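Long-range contacts in NAD nucleotidase (Haemophilus influenzae, PDB 3ZTV), which degrades NAD to adenosine and nicotinamide riboside, acting as a periplasmic NAD(P) pyrophosphatase and 5'-nucleotidase with zinc as its metal: residues 434-439 / 541-546; 74-79 / 545-550; 401-406 / 507-512; 440-445 / 534-539; 22-27 / 265-270. All blocks are in the same frame, centred on the assembly; numbering follows the deposited sequence.

Contact 1: residues 434-439 / 541-546. With ADN (adenosine), chain D.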
# COMPACT_ATOMS: atom_id res chain seq x y z
N ASN A 434 33.01 -0.83 14.83
CA ASN A 434 31.61 -0.50 15.07
C ASN A 434 30.86 -0.22 13.79
O ASN A 434 31.45 0.18 12.79
CB ASN A 434 31.49 0.74 15.96
CG ASN A 434 32.06 0.53 17.34
OD1 ASN A 434 31.95 -0.54 17.93
ND2 ASN A 434 32.69 1.58 17.87
N THR A 435 29.54 -0.40 13.83
CA THR A 435 28.67 0.08 12.77
C THR A 435 27.75 1.14 13.35
O THR A 435 27.61 1.25 14.57
CB THR A 435 27.81 -1.06 12.18
OG1 THR A 435 27.15 -1.74 13.24
CG2 THR A 435 28.68 -2.05 11.39
N LEU A 436 27.12 1.92 12.48
CA LEU A 436 26.16 2.93 12.91
C LEU A 436 24.83 2.28 13.29
O LEU A 436 24.30 1.44 12.54
CB LEU A 436 25.95 3.94 11.78
CG LEU A 436 24.96 5.08 12.02
CD1 LEU A 436 25.43 6.01 13.12
CD2 LEU A 436 24.77 5.85 10.73
N TYR A 437 24.28 2.68 14.44
CA TYR A 437 23.05 2.13 14.99
C TYR A 437 22.10 3.30 15.29
O TYR A 437 22.55 4.32 15.81
CB TYR A 437 23.38 1.39 16.30
CG TYR A 437 22.30 0.42 16.74
CD1 TYR A 437 21.14 0.85 17.35
CD2 TYR A 437 22.45 -0.95 16.50
CE1 TYR A 437 20.15 -0.04 17.72
CE2 TYR A 437 21.46 -1.84 16.86
CZ TYR A 437 20.31 -1.38 17.48
OH TYR A 437 19.32 -2.26 17.85
N THR A 438 20.82 3.18 14.96
CA THR A 438 19.88 4.27 15.25
C THR A 438 18.74 3.88 16.16
O THR A 438 18.31 2.72 16.19
CB THR A 438 19.29 4.92 13.96
OG1 THR A 438 18.41 4.00 13.30
CG2 THR A 438 20.38 5.37 13.01
N TYR A 439 18.23 4.88 16.89
CA TYR A 439 17.00 4.78 17.66
C TYR A 439 16.13 5.99 17.35
O TYR A 439 16.63 7.07 17.03
CB TYR A 439 17.29 4.82 19.16
CG TYR A 439 17.96 3.59 19.73
CD1 TYR A 439 17.31 2.37 19.77
CD2 TYR A 439 19.24 3.67 20.28
CE1 TYR A 439 17.91 1.25 20.30
CE2 TYR A 439 19.85 2.55 20.82
CZ TYR A 439 19.18 1.35 20.83
OH TYR A 439 19.77 0.24 21.36
N THR A 541 22.51 -0.42 11.12
CA THR A 541 22.56 -0.10 9.69
C THR A 541 23.59 -0.92 8.90
O THR A 541 23.55 -0.93 7.67
CB THR A 541 22.93 1.38 9.45
OG1 THR A 541 24.29 1.60 9.86
CG2 THR A 541 21.98 2.31 10.19
N TYR A 542 24.52 -1.55 9.61
CA TYR A 542 25.64 -2.28 8.99
C TYR A 542 26.58 -1.38 8.18
O TYR A 542 27.33 -1.84 7.33
CB TYR A 542 25.15 -3.49 8.19
CG TYR A 542 24.37 -4.46 9.06
CD1 TYR A 542 24.97 -5.06 10.16
CD2 TYR A 542 23.04 -4.73 8.80
CE1 TYR A 542 24.25 -5.91 10.98
CE2 TYR A 542 22.32 -5.59 9.62
CZ TYR A 542 22.93 -6.17 10.70
OH TYR A 542 22.21 -7.03 11.52
N LEU A 543 26.55 -0.08 8.48
CA LEU A 543 27.49 0.88 7.90
C LEU A 543 28.71 1.02 8.81
O LEU A 543 28.62 1.58 9.90
CB LEU A 543 26.80 2.24 7.76
CG LEU A 543 25.59 2.27 6.82
CD1 LEU A 543 24.75 3.53 7.00
CD2 LEU A 543 26.06 2.12 5.37
N PRO A 544 29.88 0.51 8.37
CA PRO A 544 31.04 0.51 9.27
C PRO A 544 31.65 1.89 9.51
O PRO A 544 31.70 2.74 8.61
CB PRO A 544 32.06 -0.40 8.55
CG PRO A 544 31.28 -1.13 7.51
CD PRO A 544 30.14 -0.22 7.12
N ASP A 545 32.15 2.07 10.73
CA ASP A 545 32.72 3.35 11.16
C ASP A 545 33.87 3.89 10.30
O ASP A 545 33.86 5.06 9.93
CB ASP A 545 33.09 3.35 12.65
CG ASP A 545 33.98 2.16 13.07
OD1 ASP A 545 34.51 1.45 12.19
OD2 ASP A 545 34.15 1.97 14.29
N ALA A 546 34.83 3.04 9.96
CA ALA A 546 35.96 3.49 9.15
C ALA A 546 35.48 3.91 7.76
O ALA A 546 35.99 4.87 7.17
CB ALA A 546 37.02 2.41 9.06
O5' ADN D . 39.68 1.01 27.13
C5' ADN D . 38.28 0.81 27.31
C4' ADN D . 37.54 2.02 26.73
O4' ADN D . 37.69 2.05 25.30
C3' ADN D . 36.05 1.99 26.99
O3' ADN D . 35.73 2.65 28.22
C2' ADN D . 35.47 2.72 25.80
O2' ADN D . 35.43 4.13 26.04
C1' ADN D . 36.47 2.46 24.68
N9 ADN D . 35.97 1.37 23.82
C8 ADN D . 36.21 0.05 23.94
N7 ADN D . 35.58 -0.65 22.96
C5 ADN D . 34.91 0.24 22.19
C6 ADN D . 34.05 0.21 20.99
N6 ADN D . 33.73 -0.95 20.36
N1 ADN D . 33.57 1.38 20.52
C2 ADN D . 33.86 2.56 21.11
N3 ADN D . 34.64 2.66 22.20
C4 ADN D . 35.18 1.56 22.77
O HOH W 1 33.12 3.96 16.05

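Contact 2: residues 74-79 / 545-550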
# COMPACT_ATOMS: atom_id res chain seq x y z
N GLY A 74 30.77 -2.81 3.01
CA GLY A 74 31.12 -3.39 4.29
C GLY A 74 32.62 -3.56 4.50
O GLY A 74 33.05 -3.74 5.63
N THR A 75 33.39 -3.53 3.41
CA THR A 75 34.85 -3.63 3.48
C THR A 75 35.47 -2.81 2.36
O THR A 75 34.77 -2.33 1.46
CB THR A 75 35.35 -5.08 3.28
OG1 THR A 75 35.30 -5.39 1.89
CG2 THR A 75 34.53 -6.09 4.10
N LEU A 76 36.80 -2.67 2.38
CA LEU A 76 37.51 -1.96 1.32
C LEU A 76 37.40 -2.66 -0.04
O LEU A 76 37.70 -2.06 -1.07
CB LEU A 76 38.98 -1.73 1.68
CG LEU A 76 39.27 -0.68 2.76
CD1 LEU A 76 40.76 -0.65 3.05
CD2 LEU A 76 38.79 0.69 2.33
N TYR A 77 36.98 -3.92 -0.05
CA TYR A 77 36.76 -4.60 -1.33
C TYR A 77 35.63 -3.94 -2.14
O TYR A 77 35.61 -4.04 -3.36
CB TYR A 77 36.50 -6.10 -1.15
CG TYR A 77 37.77 -6.89 -0.92
CD1 TYR A 77 38.67 -7.13 -1.96
CD2 TYR A 77 38.06 -7.42 0.33
CE1 TYR A 77 39.83 -7.86 -1.75
CE2 TYR A 77 39.23 -8.15 0.55
CZ TYR A 77 40.10 -8.37 -0.51
OH TYR A 77 41.27 -9.09 -0.32
N PHE A 78 34.70 -3.28 -1.45
CA PHE A 78 33.74 -2.46 -2.17
C PHE A 78 34.34 -1.10 -2.51
O PHE A 78 34.37 -0.70 -3.67
CB PHE A 78 32.44 -2.23 -1.40
CG PHE A 78 31.56 -1.25 -2.10
CD1 PHE A 78 30.99 -1.58 -3.31
CD2 PHE A 78 31.40 0.04 -1.62
CE1 PHE A 78 30.22 -0.68 -4.00
CE2 PHE A 78 30.63 0.95 -2.31
CZ PHE A 78 30.04 0.59 -3.50
N THR A 79 34.78 -0.39 -1.48
CA THR A 79 35.22 0.99 -1.58
C THR A 79 36.25 1.23 -2.68
O THR A 79 36.16 2.19 -3.42
CB THR A 79 35.80 1.45 -0.24
OG1 THR A 79 34.88 1.12 0.81
CG2 THR A 79 36.05 2.96 -0.24
N ASP A 545 32.15 2.07 10.73
CA ASP A 545 32.72 3.35 11.16
C ASP A 545 33.87 3.89 10.30
O ASP A 545 33.86 5.06 9.93
CB ASP A 545 33.09 3.35 12.65
CG ASP A 545 33.98 2.16 13.07
OD1 ASP A 545 34.51 1.45 12.19
OD2 ASP A 545 34.15 1.97 14.29
N ALA A 546 34.83 3.04 9.96
CA ALA A 546 35.96 3.49 9.15
C ALA A 546 35.48 3.91 7.76
O ALA A 546 35.99 4.87 7.17
CB ALA A 546 37.02 2.41 9.06
N GLU A 547 34.50 3.18 7.24
CA GLU A 547 33.93 3.51 5.94
C GLU A 547 33.16 4.84 5.97
O GLU A 547 33.17 5.59 4.99
CB GLU A 547 33.07 2.37 5.40
CG GLU A 547 33.86 1.08 5.12
CD GLU A 547 34.85 1.23 3.97
OE1 GLU A 547 34.69 2.15 3.16
OE2 GLU A 547 35.79 0.41 3.89
N SER A 548 32.53 5.15 7.10
CA SER A 548 31.88 6.46 7.26
C SER A 548 32.92 7.58 7.20
O SER A 548 32.70 8.62 6.57
CB SER A 548 31.14 6.52 8.59
OG SER A 548 30.07 5.60 8.64
N PHE A 549 34.05 7.36 7.85
CA PHE A 549 35.13 8.33 7.83
C PHE A 549 35.64 8.55 6.42
O PHE A 549 35.84 9.69 6.00
CB PHE A 549 36.27 7.92 8.76
CG PHE A 549 37.20 9.05 9.10
CD1 PHE A 549 38.12 9.50 8.17
CD2 PHE A 549 37.11 9.69 10.32
CE1 PHE A 549 38.96 10.55 8.47
CE2 PHE A 549 37.95 10.75 10.62
CZ PHE A 549 38.87 11.18 9.69
N ILE A 550 35.83 7.47 5.67
CA ILE A 550 36.23 7.57 4.27
C ILE A 550 35.23 8.38 3.43
O ILE A 550 35.62 9.25 2.65
CB ILE A 550 36.46 6.17 3.66
CG1 ILE A 550 37.75 5.56 4.22
CG2 ILE A 550 36.51 6.24 2.15
CD1 ILE A 550 37.81 4.06 4.07

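Contact 3: residues 401-406 / 507-512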
# COMPACT_ATOMS: atom_id res chain seq x y z
N THR A 401 18.20 11.10 7.11
CA THR A 401 17.10 11.12 8.07
C THR A 401 17.53 11.46 9.50
O THR A 401 16.71 11.86 10.32
CB THR A 401 16.42 9.75 8.11
OG1 THR A 401 17.42 8.74 8.29
CG2 THR A 401 15.67 9.49 6.80
N VAL A 402 18.81 11.28 9.81
CA VAL A 402 19.27 11.41 11.19
C VAL A 402 19.32 12.86 11.69
O VAL A 402 19.81 13.75 11.00
CB VAL A 402 20.65 10.72 11.37
CG1 VAL A 402 21.27 11.08 12.71
CG2 VAL A 402 20.49 9.21 11.24
N ASP A 403 18.78 13.07 12.89
CA ASP A 403 18.76 14.41 13.49
C ASP A 403 20.03 14.76 14.26
O ASP A 403 20.44 15.92 14.31
CB ASP A 403 17.55 14.55 14.41
CG ASP A 403 16.23 14.49 13.66
OD1 ASP A 403 16.05 15.30 12.73
OD2 ASP A 403 15.40 13.64 14.00
N LEU A 404 20.64 13.76 14.88
CA LEU A 404 21.83 14.00 15.69
C LEU A 404 22.54 12.68 15.89
O LEU A 404 21.93 11.61 15.83
CB LEU A 404 21.45 14.63 17.03
CG LEU A 404 20.56 13.80 17.96
CD1 LEU A 404 21.41 13.11 19.04
CD2 LEU A 404 19.45 14.65 18.60
N THR A 405 23.85 12.76 16.12
CA THR A 405 24.61 11.57 16.47
C THR A 405 25.41 11.81 17.74
O THR A 405 25.75 12.95 18.06
CB THR A 405 25.59 11.16 15.36
OG1 THR A 405 26.46 12.25 15.07
CG2 THR A 405 24.83 10.75 14.10
N ILE A 406 25.70 10.73 18.46
CA ILE A 406 26.47 10.79 19.70
C ILE A 406 27.56 9.74 19.66
O ILE A 406 27.29 8.57 19.36
CB ILE A 406 25.57 10.56 20.93
CG1 ILE A 406 24.51 11.67 21.02
CG2 ILE A 406 26.41 10.47 22.20
CD1 ILE A 406 23.43 11.40 22.04
N LYS A 507 9.53 15.81 21.34
CA LYS A 507 9.77 15.46 19.94
C LYS A 507 10.58 14.17 19.86
O LYS A 507 11.50 13.96 20.65
CB LYS A 507 10.50 16.59 19.21
CG LYS A 507 10.88 16.26 17.77
CD LYS A 507 11.46 17.44 17.03
CE LYS A 507 12.03 17.01 15.68
NZ LYS A 507 12.53 18.15 14.87
N ARG A 508 10.20 13.30 18.93
CA ARG A 508 10.94 12.07 18.69
C ARG A 508 12.02 12.32 17.63
O ARG A 508 11.71 12.64 16.48
CB ARG A 508 10.00 10.94 18.27
CG ARG A 508 9.06 10.49 19.38
CD ARG A 508 8.03 9.47 18.90
NE ARG A 508 8.60 8.13 18.74
CZ ARG A 508 8.53 7.41 17.62
NH1 ARG A 508 7.92 7.91 16.55
NH2 ARG A 508 9.07 6.20 17.57
N TYR A 509 13.27 12.18 18.03
CA TYR A 509 14.42 12.39 17.16
C TYR A 509 14.96 11.06 16.64
O TYR A 509 14.93 10.06 17.35
CB TYR A 509 15.54 13.11 17.91
CG TYR A 509 15.17 14.51 18.35
CD1 TYR A 509 14.57 14.74 19.59
CD2 TYR A 509 15.41 15.60 17.54
CE1 TYR A 509 14.23 16.02 19.99
CE2 TYR A 509 15.07 16.88 17.93
CZ TYR A 509 14.48 17.08 19.15
OH TYR A 509 14.14 18.37 19.54
N LEU A 510 15.47 11.06 15.41
CA LEU A 510 16.24 9.91 14.94
C LEU A 510 17.69 10.14 15.33
O LEU A 510 18.33 11.09 14.86
CB LEU A 510 16.10 9.70 13.43
CG LEU A 510 16.77 8.43 12.89
CD1 LEU A 510 16.13 7.18 13.47
CD2 LEU A 510 16.70 8.40 11.38
N VAL A 511 18.19 9.27 16.20
CA VAL A 511 19.49 9.42 16.82
C VAL A 511 20.42 8.30 16.36
O VAL A 511 20.06 7.12 16.42
CB VAL A 511 19.36 9.37 18.36
CG1 VAL A 511 20.73 9.37 19.02
CG2 VAL A 511 18.50 10.55 18.85
N GLY A 512 21.61 8.67 15.90
CA GLY A 512 22.61 7.69 15.52
C GLY A 512 23.74 7.61 16.52
O GLY A 512 24.16 8.63 17.08
O HOH W 2 13.31 16.42 12.64

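Contact 4: residues 440-445 / 534-539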
# COMPACT_ATOMS: atom_id res chain seq x y z
N LYS A 440 14.82 5.80 17.45
CA LYS A 440 13.87 6.91 17.35
C LYS A 440 13.39 7.17 18.77
O LYS A 440 12.73 6.33 19.37
CB LYS A 440 12.69 6.51 16.46
CG LYS A 440 11.68 7.62 16.21
CD LYS A 440 12.22 8.67 15.25
CE LYS A 440 11.12 9.60 14.79
NZ LYS A 440 11.64 10.70 13.93
N MET A 441 13.74 8.33 19.33
CA MET A 441 13.61 8.54 20.77
C MET A 441 13.31 9.99 21.12
O MET A 441 13.80 10.91 20.48
CB MET A 441 14.89 8.07 21.48
CG MET A 441 16.15 8.77 20.99
SD MET A 441 17.71 8.06 21.60
CE MET A 441 17.59 8.40 23.35
N GLU A 442 12.49 10.17 22.16
CA GLU A 442 12.11 11.51 22.61
C GLU A 442 13.30 12.32 23.12
O GLU A 442 14.28 11.77 23.62
CB GLU A 442 11.04 11.42 23.70
CG GLU A 442 9.66 11.00 23.19
CD GLU A 442 9.49 9.50 23.03
OE1 GLU A 442 10.47 8.75 23.25
OE2 GLU A 442 8.37 9.06 22.68
N GLY A 443 13.19 13.64 23.00
CA GLY A 443 14.23 14.53 23.48
C GLY A 443 14.59 14.33 24.94
O GLY A 443 15.75 14.49 25.33
N SER A 444 13.61 13.97 25.76
CA SER A 444 13.87 13.73 27.18
C SER A 444 14.85 12.57 27.38
O SER A 444 15.67 12.59 28.30
CB SER A 444 12.56 13.47 27.93
OG SER A 444 11.89 12.34 27.39
N LEU A 445 14.76 11.57 26.52
CA LEU A 445 15.66 10.42 26.58
C LEU A 445 17.05 10.77 26.05
O LEU A 445 18.05 10.19 26.48
CB LEU A 445 15.08 9.24 25.82
CG LEU A 445 13.84 8.59 26.44
CD1 LEU A 445 13.21 7.62 25.46
CD2 LEU A 445 14.18 7.90 27.75
N PRO A 534 10.83 -2.52 20.63
CA PRO A 534 10.40 -2.12 19.28
C PRO A 534 9.83 -0.70 19.21
O PRO A 534 9.80 -0.11 18.13
CB PRO A 534 9.31 -3.15 18.94
CG PRO A 534 8.85 -3.68 20.26
CD PRO A 534 10.07 -3.68 21.13
N LYS A 535 9.40 -0.18 20.35
CA LYS A 535 8.89 1.19 20.42
C LYS A 535 9.93 2.19 19.91
O LYS A 535 9.59 3.23 19.35
CB LYS A 535 8.51 1.51 21.86
CG LYS A 535 8.06 2.94 22.11
CD LYS A 535 7.63 3.11 23.56
CE LYS A 535 7.03 4.49 23.81
NZ LYS A 535 8.03 5.57 23.65
N TYR A 536 11.21 1.86 20.11
CA TYR A 536 12.29 2.79 19.77
C TYR A 536 12.95 2.48 18.42
O TYR A 536 13.90 3.15 18.02
CB TYR A 536 13.30 2.86 20.91
CG TYR A 536 12.63 3.34 22.18
CD1 TYR A 536 12.31 4.68 22.34
CD2 TYR A 536 12.29 2.46 23.19
CE1 TYR A 536 11.68 5.13 23.49
CE2 TYR A 536 11.66 2.90 24.34
CZ TYR A 536 11.36 4.23 24.49
OH TYR A 536 10.74 4.66 25.64
N GLU A 537 12.43 1.47 17.73
CA GLU A 537 12.78 1.24 16.33
C GLU A 537 14.28 1.04 16.11
O GLU A 537 14.83 1.43 15.07
CB GLU A 537 12.26 2.41 15.46
CG GLU A 537 10.77 2.69 15.65
CD GLU A 537 10.27 3.87 14.84
OE1 GLU A 537 10.95 4.28 13.87
OE2 GLU A 537 9.17 4.38 15.16
N GLY A 538 14.95 0.41 17.07
CA GLY A 538 16.39 0.22 16.97
C GLY A 538 16.78 -0.54 15.72
O GLY A 538 16.16 -1.55 15.37
N VAL A 539 17.82 -0.06 15.04
CA VAL A 539 18.34 -0.76 13.88
C VAL A 539 19.86 -0.61 13.70
O VAL A 539 20.42 0.49 13.81
CB VAL A 539 17.60 -0.33 12.60
CG1 VAL A 539 17.70 1.16 12.39
CG2 VAL A 539 18.13 -1.09 11.38
O HOH W 3 9.55 7.10 25.51

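Contact 5: residues 22-27 / 265-270. With ZN (zinc ion), chain C.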
# COMPACT_ATOMS: atom_id res chain seq x y z
N HIS A 22 28.13 -8.52 1.86
CA HIS A 22 28.66 -7.20 2.22
C HIS A 22 30.16 -7.04 1.91
O HIS A 22 30.93 -6.54 2.73
CB HIS A 22 28.38 -6.91 3.69
CG HIS A 22 26.97 -6.47 3.97
ND1 HIS A 22 26.51 -5.20 3.70
CD2 HIS A 22 25.93 -7.13 4.53
CE1 HIS A 22 25.24 -5.11 4.06
NE2 HIS A 22 24.87 -6.26 4.58
N SER A 23 30.56 -7.53 0.74
CA SER A 23 31.94 -7.37 0.28
C SER A 23 32.98 -8.09 1.13
O SER A 23 34.17 -7.76 1.06
CB SER A 23 32.29 -5.88 0.11
OG SER A 23 31.43 -5.26 -0.84
N TYR A 24 32.55 -9.09 1.90
CA TYR A 24 33.48 -9.92 2.68
C TYR A 24 34.07 -11.00 1.78
O TYR A 24 33.62 -12.16 1.79
CB TYR A 24 32.80 -10.54 3.91
CG TYR A 24 32.75 -9.61 5.09
CD1 TYR A 24 31.90 -8.50 5.09
CD2 TYR A 24 33.56 -9.82 6.20
CE1 TYR A 24 31.86 -7.64 6.17
CE2 TYR A 24 33.52 -8.96 7.28
CZ TYR A 24 32.66 -7.87 7.26
OH TYR A 24 32.64 -7.03 8.35
N LEU A 25 35.08 -10.63 1.01
CA LEU A 25 35.71 -11.60 0.12
C LEU A 25 36.63 -12.56 0.86
O LEU A 25 36.80 -13.71 0.46
CB LEU A 25 36.49 -10.90 -1.00
CG LEU A 25 35.71 -10.62 -2.29
CD1 LEU A 25 34.42 -9.84 -2.03
CD2 LEU A 25 36.58 -9.89 -3.30
N GLU A 26 37.22 -12.09 1.95
CA GLU A 26 38.13 -12.90 2.75
C GLU A 26 37.38 -13.45 3.96
O GLU A 26 36.33 -12.93 4.31
CB GLU A 26 39.33 -12.06 3.23
CG GLU A 26 40.24 -11.56 2.11
CD GLU A 26 41.50 -10.88 2.64
OE1 GLU A 26 42.19 -11.49 3.49
OE2 GLU A 26 41.79 -9.75 2.22
N PRO A 27 37.94 -14.48 4.61
CA PRO A 27 37.38 -14.98 5.87
C PRO A 27 37.42 -13.90 6.95
O PRO A 27 38.13 -12.90 6.79
CB PRO A 27 38.33 -16.14 6.24
CG PRO A 27 38.94 -16.55 4.94
CD PRO A 27 39.12 -15.26 4.18
N TRP A 265 22.56 -16.34 7.58
CA TRP A 265 23.47 -15.53 8.39
C TRP A 265 23.94 -14.31 7.58
O TRP A 265 23.09 -13.60 7.02
CB TRP A 265 24.63 -16.39 8.93
CG TRP A 265 25.23 -15.91 10.24
CD1 TRP A 265 24.80 -14.86 11.00
CD2 TRP A 265 26.33 -16.49 10.93
NE1 TRP A 265 25.59 -14.75 12.13
CE2 TRP A 265 26.53 -15.74 12.11
CE3 TRP A 265 27.17 -17.59 10.68
CZ2 TRP A 265 27.55 -16.04 13.03
CZ3 TRP A 265 28.18 -17.88 11.58
CH2 TRP A 265 28.36 -17.10 12.74
N ALA A 266 25.25 -14.05 7.49
CA ALA A 266 25.77 -12.95 6.69
C ALA A 266 27.28 -13.10 6.51
O ALA A 266 27.89 -14.05 7.02
CB ALA A 266 25.45 -11.60 7.35
N TYR A 267 27.86 -12.17 5.76
CA TYR A 267 29.33 -11.99 5.66
C TYR A 267 30.05 -13.25 5.17
O TYR A 267 31.10 -13.64 5.71
CB TYR A 267 29.93 -11.50 6.99
CG TYR A 267 29.39 -10.17 7.50
CD1 TYR A 267 28.66 -9.31 6.68
CD2 TYR A 267 29.64 -9.76 8.80
CE1 TYR A 267 28.17 -8.10 7.15
CE2 TYR A 267 29.17 -8.54 9.28
CZ TYR A 267 28.43 -7.72 8.45
OH TYR A 267 27.95 -6.51 8.91
N SER A 268 29.49 -13.85 4.12
CA SER A 268 30.02 -15.05 3.45
C SER A 268 30.25 -16.26 4.37
O SER A 268 31.06 -17.12 4.04
CB SER A 268 31.24 -14.74 2.56
OG SER A 268 32.33 -14.18 3.27
N ALA A 269 29.49 -16.37 5.46
CA ALA A 269 29.77 -17.41 6.47
C ALA A 269 29.05 -18.73 6.24
O ALA A 269 29.51 -19.76 6.73
CB ALA A 269 29.44 -16.89 7.86
N VAL A 270 27.94 -18.69 5.49
CA VAL A 270 27.04 -19.85 5.41
C VAL A 270 26.55 -20.07 3.99
O VAL A 270 26.23 -19.11 3.28
CB VAL A 270 25.79 -19.66 6.34
CG1 VAL A 270 24.64 -20.63 5.98
CG2 VAL A 270 26.20 -19.84 7.79
ZN ZN C . 22.85 -6.74 4.97
O HOH W 4 33.99 -13.64 5.65
O HOH W 5 21.18 -5.66 5.54

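Contact 1: residues 434-439 / 541-546
Asn434, which pairs with the base of the bound adenosine, meets Asp545. The Asn434 amide pairs with the adenine edge through two nearly straight bonds. ND2 donates to ADN N1 at 2.8 Å (172° at the hydrogen), and OD1 accepts from ADN N6 at 3.0 Å. A water accepts a hydrogen bond from Asn434 ND2 and donates one to Asp545 OD2. ND2 thus donates twice and OD1 accepts, a pattern that sets which way round the amide lies. The backbone of Asn434 is held too. Its O accepts from Asp545 N at 2.9 Å, and its N makes a weak bond back to Asp545 OD2. Asp545 CG lies between its own N and carbonyl carbon (chi1 52°), within 3.2 Å of Asn434 O. Farther on, Leu436 N donates to Leu543 O at 3.0 Å. Leu436 O accepts twice from Thr541, from N and from OG1, the latter at 2.7 Å. Thr541 OG1 also accepts from Leu543 N, an ST turn. Thr435 and Pro544 form a non-hydrogen-bonded antiparallel pair. Strand 539-544 is an edge strand of a five-stranded mixed sheet. Strand 435-442 separates it from strand 508-514, helix 515-518 packs against Asn434 through Tyr516, and Pro544 is the N-cap of helix 545-555.

Contact 2: residues 74-79 / 545-550
The carboxylate of Glu547 is met from above its plane by Thr79 OG1, which donates to OE1 at 2.6 Å and lies 46° out of that plane. Leu76 CD2 lies 3.4 Å from Glu547 OE2, slightly on the other side of the plane. The contact joins the short helix 76-79, in the calcineurin-like phosphoesterase part of the chain, to helix 545-555, which follows the last strand of the C-terminal sheet. Thr75 is the N-cap of the short helix. Its OG1 accepts from Tyr77 N and is also hydrogen-bonded to Ser23 O. Glu547 OE2 comes within 3.6 Å of Thr75 C, close to this helix start, which would be expected to favour its negative charge. OE2 has a further partner in Tyr427 OH of helix 423-429, so both carboxylate oxygens of this buried residue are hydrogen-bonded. The Glu547 chain bends at chi2 (-67°), which turns CD toward Thr79. The Thr79 and Glu547 side chains run past each other in opposite directions. Beside them, Ile550 makes the apolar part of the contact. It crosses Leu76 at about a right angle, with Ile550 CD1 3.9 Å from Leu76 CD2, while its CG2 lies 4.1 Å from Thr79 CG2.

Contact 3: residues 401-406 / 507-512
Asp403 grips both polar backbone groups of Leu510. Asp403 N donates to Leu510 O at 2.8 Å. Leu510 N donates to Asp403 OD2 at 2.9 Å, meeting the anti side of the carboxylate. Here a side chain, not a backbone carbonyl, receives the Leu510 N-H. Asp403 CG stands beside its own backbone N (chi1 -66°), which puts the carboxylate on the same side as Asp403 N, so that both face Leu510. The other oxygen, OD1, accepts from a water that also accepts from Lys507 NZ. Beyond Asp403 regular parallel pairing takes over. Gly512 N donates to Leu404 O at 3.0 Å, and Ile406 N donates to Gly512 O at 2.9 Å. Asp403 CB lies at the edge of the Tyr509 ring, in its plane, and the carboxylate stands at 89° to that ring. Lys507 CG covers part of one ring face. On the same side of the sheet as Val511, Leu404 CD1 packs 3.8 Å from Val511 CG1. Leu510 CD2 comes within 3.2 Å of Thr401 OG1 and touches Val402 CG2. Strands 404-408 and 508-514 are neighbouring parallel inner strands of the five-stranded mixed sheet in the C-terminal domain of the 5'-nucleotidase family.

Contact 4: residues 440-445 / 534-539
Lys440 N donates to Tyr536 O at 2.9 Å, nearly straight at the hydrogen (176°). This is the backbone bond between the end of strand 435-442 and the 3-10 segment 534-536. Lys440 O points at the edge of the Tyr536 ring, 3.4 Å from CD1, and has no polar partner in the model although it is buried. This 3-10 segment lies in the loop before strand 539-544, an edge strand of the C-terminal five-stranded sheet. The charged contacts are looser. Glu442 OE2 and Lys535 NZ form a long salt bridge of 3.6 Å. A water links Glu442 OE1, Lys535 NZ and Tyr536 OH. Glu537 lies alongside Lys440, pointing the same way, but its OE2 forms a salt bridge with Arg508, and Lys440 NZ bonds Arg508 O. Apolar packing centres on the Tyr536 ring. Lys535 CG sits over the centre of one face. The side chains of Tyr536 and of Leu445, from helix 443-460, cross at about a right angle, with Leu445 CD1 3.5 Å from Tyr536 CE1.

Contact 5: residues 22-27 / 265-270
Tyr24 and Tyr267 stack with an offset, their ring centroids 4.2 Å apart and their planes at 12°. Tyr24 CE1 lies over the centre of the Tyr267 ring. In return Tyr267 CB sits over the face of the Tyr24 ring, a CH-pi contact of 4.0 Å to its centroid. His22 completes the tight part: its CD2 comes within 3.6 Å of Tyr267 CE1, with the ring planes at 84°. At the other end the contact is looser and partly water-mediated. Ser268 OG is 2.8 Å from Tyr24 O and equally near Tyr267 O, so its proton is not settled. Ser268 OG also accepts from Gly45 N. One water donates to both Glu26 O and Tyr267 O, bridging the segments. Residues 266-269 form a type I' turn that carries Tyr267 and Ser268. His22 NE2 binds zinc at 2.1 Å, with a water, Asp20 and Asp70, while ND1 is bonded to Thr73 O. Through His22 the aromatic cluster reaches into the two-zinc site characteristic of the calcineurin-like phosphoesterase fold.

Overall arrangement
From the N terminus, residues 22-27 open contact 5, which closes at 265-270 within the N-terminal half. Contact 2 opens inside that loop at 74-79 and closes only at 545-550, so the two cross. They touch through Tyr77 with Glu26. The loop of contact 2 encloses contacts 3 and 4. Contact 3 opens at 401-406, closes at 507-512 and crosses contact 1, which runs from 434-439 to 541-546. Contact 4, from 440-445 to 534-539, is nested inside contact 1 and also crosses contact 3. Contacts 1 and 3 pair strands of the C-terminal sheet, and contact 4 fastens the loop before its last strand. Contacts 1 and 2 share Asp545 and Ala546, so helix 545-555 ties this sheet to the phosphoesterase domain.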